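Local coordinates for enoyl-CoA hydratase/isomerase family protein (Ruegeria pomeroyi, PDB 3L3S) that belongs to the crotonase superfamily and probably acts as a hydro-lyase or isomerase on acyl-CoA thioesters, at residues 26-31 and 62-68. Sequence-based numbering, arbitrary orientation.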
loop_
_atom_site.group_PDB
_atom_site.type_symbol
_atom_site.label_atom_id
_atom_site.label_comp_id
_atom_site.label_asym_id
_atom_site.label_seq_id
_atom_site.Cartn_x
_atom_site.Cartn_y
_atom_site.Cartn_z
ATOM N N PRO B 26 -4.798 -12.587 32.275
ATOM C CA PRO B 26 -4.527 -13.031 30.901
ATOM C C PRO B 26 -4.691 -12.005 29.777
ATOM O O PRO B 26 -4.019 -12.106 28.753
ATOM C CB PRO B 26 -5.516 -14.172 30.735
ATOM C CG PRO B 26 -6.724 -13.635 31.434
ATOM C CD PRO B 26 -6.144 -13.026 32.695
ATOM N N ALA B 27 -5.574 -11.026 29.988
ATOM C CA ALA B 27 -5.896 -9.991 29.003
ATOM C C ALA B 27 -4.815 -8.953 28.688
ATOM O O ALA B 27 -4.898 -8.278 27.658
ATOM C CB ALA B 27 -7.200 -9.303 29.391
ATOM N N HIS B 28 -3.808 -8.846 29.574
ATOM C CA HIS B 28 -2.678 -7.891 29.478
ATOM C C HIS B 28 -3.206 -6.497 29.082
ATOM O O HIS B 28 -2.737 -5.909 28.100
ATOM C CB HIS B 28 -1.632 -8.372 28.452
ATOM C CG HIS B 28 -1.140 -9.764 28.683
ATOM N ND1 HIS B 28 -0.518 -10.151 29.849
ATOM C CD2 HIS B 28 -1.179 -10.863 27.894
ATOM C CE1 HIS B 28 -0.196 -11.430 29.768
ATOM N NE2 HIS B 28 -0.587 -11.885 28.592
ATOM N N PRO B 29 -4.174 -5.950 29.859
ATOM C CA PRO B 29 -4.715 -4.646 29.496
ATOM C C PRO B 29 -3.846 -3.400 29.548
ATOM O O PRO B 29 -2.995 -3.244 30.421
ATOM C CB PRO B 29 -5.923 -4.533 30.407
ATOM C CG PRO B 29 -5.466 -5.153 31.642
ATOM C CD PRO B 29 -4.758 -6.383 31.150
ATOM N N LEU B 30 -4.076 -2.537 28.566
ATOM C CA LEU B 30 -3.395 -1.261 28.455
ATOM C C LEU B 30 -4.136 -0.233 29.307
ATOM O O LEU B 30 -4.886 0.611 28.799
ATOM C CB LEU B 30 -3.292 -0.809 26.992
ATOM C CG LEU B 30 -2.369 -1.637 26.096
ATOM C CD1 LEU B 30 -2.640 -1.351 24.652
ATOM C CD2 LEU B 30 -0.920 -1.374 26.409
ATOM N N SER B 31 -3.980 -0.370 30.626
ATOM C CA SER B 31 -4.558 0.567 31.588
ATOM C C SER B 31 -3.636 1.800 31.564
ATOM O O SER B 31 -2.605 1.784 30.877
ATOM C CB SER B 31 -4.597 -0.056 32.990
ATOM O OG SER B 31 -3.307 -0.389 33.470
ATOM N N ILE B 62 -4.310 -14.465 25.027
ATOM C CA ILE B 62 -4.537 -13.094 24.588
ATOM C C ILE B 62 -3.207 -12.343 24.523
ATOM O O ILE B 62 -2.432 -12.372 25.488
ATOM C CB ILE B 62 -5.524 -12.321 25.545
ATOM C CG1 ILE B 62 -6.858 -13.074 25.695
ATOM C CG2 ILE B 62 -5.824 -10.923 24.980
ATOM C CD1 ILE B 62 -7.868 -12.459 26.650
ATOM N N PHE B 63 -2.926 -11.706 23.381
ATOM C CA PHE B 63 -1.706 -10.908 23.249
ATOM C C PHE B 63 -1.910 -9.651 24.092
ATOM O O PHE B 63 -1.077 -9.326 24.931
ATOM C CB PHE B 63 -1.417 -10.532 21.787
ATOM C CG PHE B 63 -0.256 -9.569 21.615
ATOM C CD1 PHE B 63 1.064 -9.972 21.902
ATOM C CD2 PHE B 63 -0.482 -8.248 21.184
ATOM C CE1 PHE B 63 2.153 -9.068 21.764
ATOM C CE2 PHE B 63 0.586 -7.334 21.042
ATOM C CZ PHE B 63 1.912 -7.744 21.333
ATOM N N CYS B 64 -3.029 -8.973 23.840
ATOM C CA CYS B 64 -3.425 -7.752 24.528
ATOM C C CYS B 64 -4.850 -7.410 24.098
ATOM O O CYS B 64 -5.156 -7.336 22.903
ATOM C CB CYS B 64 -2.464 -6.603 24.199
ATOM S SG CYS B 64 -2.871 -5.046 24.961
ATOM N N ALA B 65 -5.721 -7.221 25.089
ATOM C CA ALA B 65 -7.127 -6.907 24.857
ATOM C C ALA B 65 -7.372 -5.429 24.569
ATOM O O ALA B 65 -8.417 -5.052 24.030
ATOM C CB ALA B 65 -7.980 -7.376 26.044
ATOM N N GLY B 66 -6.356 -4.617 24.840
ATOM C CA GLY B 66 -6.466 -3.188 24.637
ATOM C C GLY B 66 -6.646 -2.545 25.989
ATOM O O GLY B 66 -6.221 -3.113 26.993
ATOM N N HIS B 67 -7.289 -1.380 26.022
ATOM C CA HIS B 67 -7.546 -0.658 27.274
ATOM C C HIS B 67 -8.538 -1.436 28.133
ATOM O O HIS B 67 -9.436 -2.098 27.590
ATOM C CB HIS B 67 -8.154 0.728 26.999
ATOM C CG HIS B 67 -7.353 1.589 26.069
ATOM N ND1 HIS B 67 -7.758 1.863 24.780
ATOM C CD2 HIS B 67 -6.193 2.262 26.249
ATOM C CE1 HIS B 67 -6.882 2.668 24.207
ATOM N NE2 HIS B 67 -5.922 2.925 25.077
ATOM N N ASP B 68 -8.350 -1.430 29.454
ATOM C CA ASP B 68 -9.325 -2.115 30.298
ATOM C C ASP B 68 -10.469 -1.169 30.570
ATOM O O ASP B 68 -10.267 0.025 30.838
ATOM C CB ASP B 68 -8.751 -2.702 31.604
ATOM C CG ASP B 68 -8.245 -1.663 32.573
ATOM O OD1 ASP B 68 -7.728 -0.619 32.127
ATOM O OD2 ASP B 68 -8.358 -1.914 33.792
HETATM O O HOH W 1 -2.924 -14.463 27.626
#
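A65 pairs with A27, and L30 with G66, through the two backbone bonds that join segments 26-31 and 62-68. A65 N donates to A27 O at 2.9 Å, reaching the carbonyl nearly end-on, with a C=O...N angle of 163°. L30 N meets G66 O at 2.7 Å; the bond is straight at hydrogen (165°), but the donor stands well above the carbonyl plane. C-H groups add to both acceptors, C64 CA at A27 O and P29 CA at G66 O. Beside the first bond the methyls A27 CB and A65 CB touch at 3.9 Å, and the I62 side chain packs along A27. Next to the second, C64 SG lies 3.6 Å from L30 CG, placed there by a torsion that carries the sulfur anti to its own backbone N (chi1 179°). The H28 ring turns its CD2 corner to I62 O, 3.1 Å away and in the ring plane, while P26 O sits over one face near the rim. Water 1 bridges P26 O and I62 N. At the far end D68 CB lies 3.6 Å from P29 CB, D68 OD1 comes 3.3 Å from S31 CB, and L30 O faces the CD2 edge of H67, whose ring meets F90 edge-to-face. S31 OG caps helix 32-45 through a weak bond to M34 N. In crotonases the loop after strand 62-64 commonly supplies an oxyanion-hole N-H, probably near H67 here. H28 ND1 and NE2 bond to G23 O and P59 O, fixing the ring's rotation; both nitrogens would donate, consistent with a protonated ring whose charge the surrounding carbonyls probably ease.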